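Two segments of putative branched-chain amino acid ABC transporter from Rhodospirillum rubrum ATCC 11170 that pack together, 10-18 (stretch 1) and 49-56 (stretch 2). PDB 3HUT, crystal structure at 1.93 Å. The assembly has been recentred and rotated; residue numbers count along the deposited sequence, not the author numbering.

Stretch 1 10-18: ELPLTGANA
Stretch 2 49-56: LYADSRDD

When two parallel strands part, the sheet's ladder of hydrogen bonds can pass to a side chain that continues the pairing into the loops beyond. Residues 10-18 and 49-56 of this putative branched-chain amino acid ABC transporter illustrate the principle, burying 551 Å² between them.

Glu 10 is the last residue but one of an extended strand (phi/psi -98/130) and pairs in parallel with Ala 51, CA to CA 4.8 Å. Their side chains share one face of the sheet. Glu 10 is buried, with chi1 p and chi2 t, and its OE2 is hydrogen-bonded elsewhere in the structure. Ala 51 O lies 3.4 Å from Glu 10 CA in a CA-H...O contact.

Leu 11 (-158/157) supplies the classic parallel bonds: its N donates to Ala 51 O at 3.1 Å, and its O accepts from Ser 53 N at 3.0 Å, both nearly straight. Leu 11 thus brackets Asp 52, its bridge partner, whose CA lies 5.5 Å from Leu 11 CA and whose side chain shares the opposite face. The Leu 11 side chain, p at chi1 and chi2, brings CD2 to 4.2 Å from Tyr 50 CD1, an apolar contact oblique to the ring; Tyr 50 is m.

Pro 12 (-81/113, C-gamma endo) has no amide hydrogen, but alternate residues make the bonds in a parallel ladder, so none is lost here. Pro 12 CA lies 4.4 Å from Arg 54 CA, and Pro 12 CB packs 4.0 Å from Asp 55 CB.

Asp 52 then takes over. With chi1 t and chi2 near 3°, its carboxylate reaches forward along stretch 1, and Asp 52 OD1 accepts from Leu 13 N at 3.0 Å. Asp 52 OD1 also accepts from Arg 54 N at 2.9 Å, tying both loops to one oxygen. Leu 13 (-112/-4, chi1 m, chi2 t) sets its CB 3.8 Å from Asp 52 CG. Thr 14 (-140/152), in rotamer p, donates OG1 to Asp 52 OD2 at 2.7 Å, so a bidentate acid serves consecutive residues. Arg 54, in a left-handed conformation (59/15), adds a CA-H...O contact, its CA 3.5 Å from Thr 14 O.

Gly 15 (104/-179) opens a type I turn closed by Ala 18 N to Gly 15 O at 3.1 Å. A CB on Gly 15 would jam against the preceding carbonyl O and lie 3.5 Å from Arg 54 O. Ala 16 (-57/-27) stands clear of stretch 2. Asn 17 (-108/22, chi1 m), just before a helix, points toward stretch 2, as Asp 55 (55/38, chi1 t) points toward stretch 1.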

ATOM      1  N   GLU A  10       2.983 -13.580 -11.889  1.00  6.12           N
ATOM      2  CA  GLU A  10       2.944 -14.683 -10.945  1.00  7.93           C
ATOM      3  C   GLU A  10       2.125 -14.200  -9.754  1.00  7.84           C
ATOM      4  O   GLU A  10       2.363 -13.111  -9.224  1.00  7.45           O
ATOM      5  CB  GLU A  10       4.354 -15.097 -10.505  1.00  6.13           C
ATOM      6  CG  GLU A  10       5.231 -13.972  -9.963  1.00  6.92           C
ATOM      7  CD  GLU A  10       6.551 -14.490  -9.414  1.00  9.10           C
ATOM      8  OE1 GLU A  10       6.557 -15.045  -8.294  1.00  8.36           O
ATOM      9  OE2 GLU A  10       7.585 -14.358 -10.108  1.00  8.58           O
ATOM     10  N   LEU A  11       1.143 -15.006  -9.361  1.00  8.61           N
ATOM     11  CA  LEU A  11       0.258 -14.680  -8.249  1.00  8.48           C
ATOM     12  C   LEU A  11      -0.378 -15.943  -7.673  1.00  9.19           C
ATOM     13  O   LEU A  11      -0.471 -16.972  -8.348  1.00  8.32           O
ATOM     14  CB  LEU A  11      -0.842 -13.711  -8.709  1.00  8.89           C
ATOM     15  CG  LEU A  11      -1.477 -13.885 -10.096  1.00 10.93           C
ATOM     16  CD1 LEU A  11      -1.755 -15.343 -10.391  1.00 10.43           C
ATOM     17  CD2 LEU A  11      -2.758 -13.070 -10.171  1.00 11.81           C
ATOM     18  N   PRO A  12      -0.818 -15.880  -6.411  1.00  9.70           N
ATOM     19  CA  PRO A  12      -1.441 -17.035  -5.757  1.00 10.01           C
ATOM     20  C   PRO A  12      -2.913 -17.254  -6.099  1.00 10.17           C
ATOM     21  O   PRO A  12      -3.767 -16.452  -5.730  1.00 10.76           O
ATOM     22  CB  PRO A  12      -1.219 -16.741  -4.276  1.00 10.71           C
ATOM     23  CG  PRO A  12      -1.322 -15.248  -4.217  1.00  9.65           C
ATOM     24  CD  PRO A  12      -0.544 -14.803  -5.441  1.00 10.25           C
ATOM     25  N   LEU A  13      -3.198 -18.347  -6.808  1.00 10.34           N
ATOM     26  CA  LEU A  13      -4.566 -18.693  -7.185  1.00 10.54           C
ATOM     27  C   LEU A  13      -5.022 -19.945  -6.440  1.00 12.69           C
ATOM     28  O   LEU A  13      -6.165 -20.380  -6.564  1.00 11.78           O
ATOM     29  CB  LEU A  13      -4.675 -18.906  -8.693  1.00 10.69           C
ATOM     30  CG  LEU A  13      -4.452 -17.625  -9.506  1.00 13.60           C
ATOM     31  CD1 LEU A  13      -4.546 -17.929 -10.991  1.00 10.49           C
ATOM     32  CD2 LEU A  13      -5.490 -16.570  -9.098  1.00  9.14           C
ATOM     33  N   THR A  14      -4.108 -20.530  -5.677  1.00 12.54           N
ATOM     34  CA  THR A  14      -4.426 -21.697  -4.879  1.00 14.33           C
ATOM     35  C   THR A  14      -3.693 -21.500  -3.561  1.00 14.43           C
ATOM     36  O   THR A  14      -2.671 -20.816  -3.511  1.00 14.18           O
ATOM     37  CB  THR A  14      -3.997 -23.030  -5.577  1.00 14.26           C
ATOM     38  OG1 THR A  14      -2.601 -23.012  -5.876  1.00 16.24           O
ATOM     39  CG2 THR A  14      -4.775 -23.221  -6.866  1.00 15.93           C
ATOM     40  N   GLY A  15      -4.231 -22.063  -2.488  1.00 13.69           N
ATOM     41  CA  GLY A  15      -3.587 -21.903  -1.202  1.00 14.62           C
ATOM     42  C   GLY A  15      -4.304 -20.905  -0.321  1.00 13.48           C
ATOM     43  O   GLY A  15      -5.320 -20.324  -0.710  1.00 14.31           O
ATOM     44  N   ALA A  16      -3.760 -20.692   0.870  1.00 15.08           N
ATOM     45  CA  ALA A  16      -4.354 -19.786   1.842  1.00 14.42           C
ATOM     46  C   ALA A  16      -4.546 -18.360   1.340  1.00 13.94           C
ATOM     47  O   ALA A  16      -5.430 -17.651   1.809  1.00 13.69           O
ATOM     48  CB  ALA A  16      -3.509 -19.773   3.110  1.00 15.13           C
ATOM     49  N   ASN A  17      -3.723 -17.944   0.384  1.00 13.42           N
ATOM     50  CA  ASN A  17      -3.790 -16.582  -0.139  1.00 13.63           C
ATOM     51  C   ASN A  17      -4.365 -16.452  -1.547  1.00 12.43           C
ATOM     52  O   ASN A  17      -4.121 -15.458  -2.232  1.00 12.38           O
ATOM     53  CB  ASN A  17      -2.387 -15.965  -0.090  1.00 14.32           C
ATOM     54  CG  ASN A  17      -1.968 -15.591   1.319  1.00 16.87           C
ATOM     55  OD1 ASN A  17      -0.789 -15.661   1.676  1.00 19.28           O
ATOM     56  ND2 ASN A  17      -2.933 -15.176   2.126  1.00 13.97           N
ATOM     57  N   ALA A  18      -5.137 -17.446  -1.974  1.00 11.73           N
ATOM     58  CA  ALA A  18      -5.730 -17.435  -3.309  1.00 11.53           C
ATOM     59  C   ALA A  18      -6.635 -16.226  -3.576  1.00 10.13           C
ATOM     60  O   ALA A  18      -6.686 -15.722  -4.696  1.00 10.14           O
ATOM     61  CB  ALA A  18      -6.513 -18.732  -3.542  1.00 10.33           C
ATOM     62  N   LEU A  49       0.514 -13.313 -19.268  1.00  8.33           N
ATOM     63  CA  LEU A  49       0.616 -14.742 -19.043  1.00  9.22           C
ATOM     64  C   LEU A  49       0.665 -14.927 -17.529  1.00  9.99           C
ATOM     65  O   LEU A  49       1.642 -14.554 -16.875  1.00 10.30           O
ATOM     66  CB  LEU A  49       1.893 -15.284 -19.690  1.00 12.16           C
ATOM     67  CG  LEU A  49       2.093 -16.802 -19.737  1.00 15.87           C
ATOM     68  CD1 LEU A  49       3.256 -17.133 -20.678  1.00 18.57           C
ATOM     69  CD2 LEU A  49       2.354 -17.337 -18.343  1.00 21.09           C
ATOM     70  N   TYR A  50      -0.404 -15.483 -16.975  1.00  9.32           N
ATOM     71  CA  TYR A  50      -0.496 -15.721 -15.540  1.00  9.69           C
ATOM     72  C   TYR A  50       0.096 -17.068 -15.149  1.00  9.66           C
ATOM     73  O   TYR A  50       0.089 -18.012 -15.936  1.00  8.14           O
ATOM     74  CB  TYR A  50      -1.960 -15.697 -15.105  1.00 10.06           C
ATOM     75  CG  TYR A  50      -2.632 -14.362 -15.282  1.00  8.75           C
ATOM     76  CD1 TYR A  50      -2.517 -13.369 -14.312  1.00 10.14           C
ATOM     77  CD2 TYR A  50      -3.382 -14.089 -16.424  1.00 10.42           C
ATOM     78  CE1 TYR A  50      -3.137 -12.134 -14.473  1.00 10.08           C
ATOM     79  CE2 TYR A  50      -4.006 -12.854 -16.598  1.00 10.07           C
ATOM     80  CZ  TYR A  50      -3.879 -11.882 -15.614  1.00 10.57           C
ATOM     81  OH  TYR A  50      -4.512 -10.667 -15.763  1.00 10.70           O
ATOM     82  N   ALA A  51       0.598 -17.146 -13.922  1.00  9.55           N
ATOM     83  CA  ALA A  51       1.165 -18.387 -13.399  1.00 10.59           C
ATOM     84  C   ALA A  51       0.815 -18.480 -11.917  1.00 10.44           C
ATOM     85  O   ALA A  51       1.060 -17.539 -11.155  1.00  9.65           O
ATOM     86  CB  ALA A  51       2.679 -18.405 -13.590  1.00  9.75           C
ATOM     87  N   ASP A  52       0.230 -19.607 -11.518  1.00  8.76           N
ATOM     88  CA  ASP A  52      -0.155 -19.826 -10.125  1.00 10.17           C
ATOM     89  C   ASP A  52       1.069 -20.142  -9.266  1.00 10.70           C
ATOM     90  O   ASP A  52       1.609 -21.245  -9.318  1.00 10.16           O
ATOM     91  CB  ASP A  52      -1.163 -20.979 -10.039  1.00 11.46           C
ATOM     92  CG  ASP A  52      -1.677 -21.214  -8.627  1.00 11.35           C
ATOM     93  OD1 ASP A  52      -1.305 -20.458  -7.701  1.00 10.28           O
ATOM     94  OD2 ASP A  52      -2.462 -22.166  -8.447  1.00 10.77           O
ATOM     95  N   SER A  53       1.500 -19.171  -8.470  1.00  9.08           N
ATOM     96  CA  SER A  53       2.659 -19.354  -7.608  1.00 10.95           C
ATOM     97  C   SER A  53       2.321 -20.103  -6.317  1.00 10.99           C
ATOM     98  O   SER A  53       3.216 -20.588  -5.625  1.00 11.53           O
ATOM     99  CB  SER A  53       3.253 -17.999  -7.236  1.00 11.22           C
ATOM    100  OG  SER A  53       2.409 -17.334  -6.309  1.00 12.65           O
ATOM    101  N   ARG A  54       1.031 -20.177  -5.994  1.00 10.90           N
ATOM    102  CA  ARG A  54       0.560 -20.842  -4.779  1.00 12.39           C
ATOM    103  C   ARG A  54       1.160 -20.207  -3.527  1.00 12.52           C
ATOM    104  O   ARG A  54       1.095 -20.783  -2.438  1.00 11.94           O
ATOM    105  CB  ARG A  54       0.923 -22.331  -4.801  1.00 13.72           C
ATOM    106  CG  ARG A  54       0.418 -23.085  -6.018  1.00 17.50           C
ATOM    107  CD  ARG A  54       0.187 -24.552  -5.682  1.00 21.75           C
ATOM    108  NE  ARG A  54       1.370 -25.184  -5.104  1.00 22.97           N
ATOM    109  CZ  ARG A  54       2.461 -25.491  -5.792  1.00 24.57           C
ATOM    110  NH1 ARG A  54       2.518 -25.225  -7.089  1.00 25.02           N
ATOM    111  NH2 ARG A  54       3.492 -26.063  -5.185  1.00 24.85           N
ATOM    112  N   ASP A  55       1.724 -19.013  -3.682  1.00 12.38           N
ATOM    113  CA  ASP A  55       2.373 -18.312  -2.577  1.00 11.87           C
ATOM    114  C   ASP A  55       3.428 -19.242  -1.990  1.00 12.47           C
ATOM    115  O   ASP A  55       3.623 -19.307  -0.775  1.00 12.10           O
ATOM    116  CB  ASP A  55       1.363 -17.912  -1.495  1.00 12.28           C
ATOM    117  CG  ASP A  55       1.947 -16.916  -0.502  1.00 15.41           C
ATOM    118  OD1 ASP A  55       2.680 -16.010  -0.950  1.00 16.25           O
ATOM    119  OD2 ASP A  55       1.669 -17.019   0.714  1.00 15.70           O
ATOM    120  N   ASP A  56       4.095 -19.968  -2.880  1.00 13.01           N
ATOM    121  CA  ASP A  56       5.137 -20.918  -2.499  1.00 14.01           C
ATOM    122  C   ASP A  56       6.466 -20.498  -3.121  1.00 13.63           C
ATOM    123  O   ASP A  56       6.571 -20.354  -4.338  1.00 11.73           O
ATOM    124  CB  ASP A  56       4.739 -22.319  -2.977  1.00 15.07           C
ATOM    125  CG  ASP A  56       5.759 -23.374  -2.614  1.00 18.05           C
ATOM    126  OD1 ASP A  56       6.797 -23.472  -3.304  1.00 18.74           O
ATOM    127  OD2 ASP A  56       5.522 -24.099  -1.628  1.00 20.15           O
TER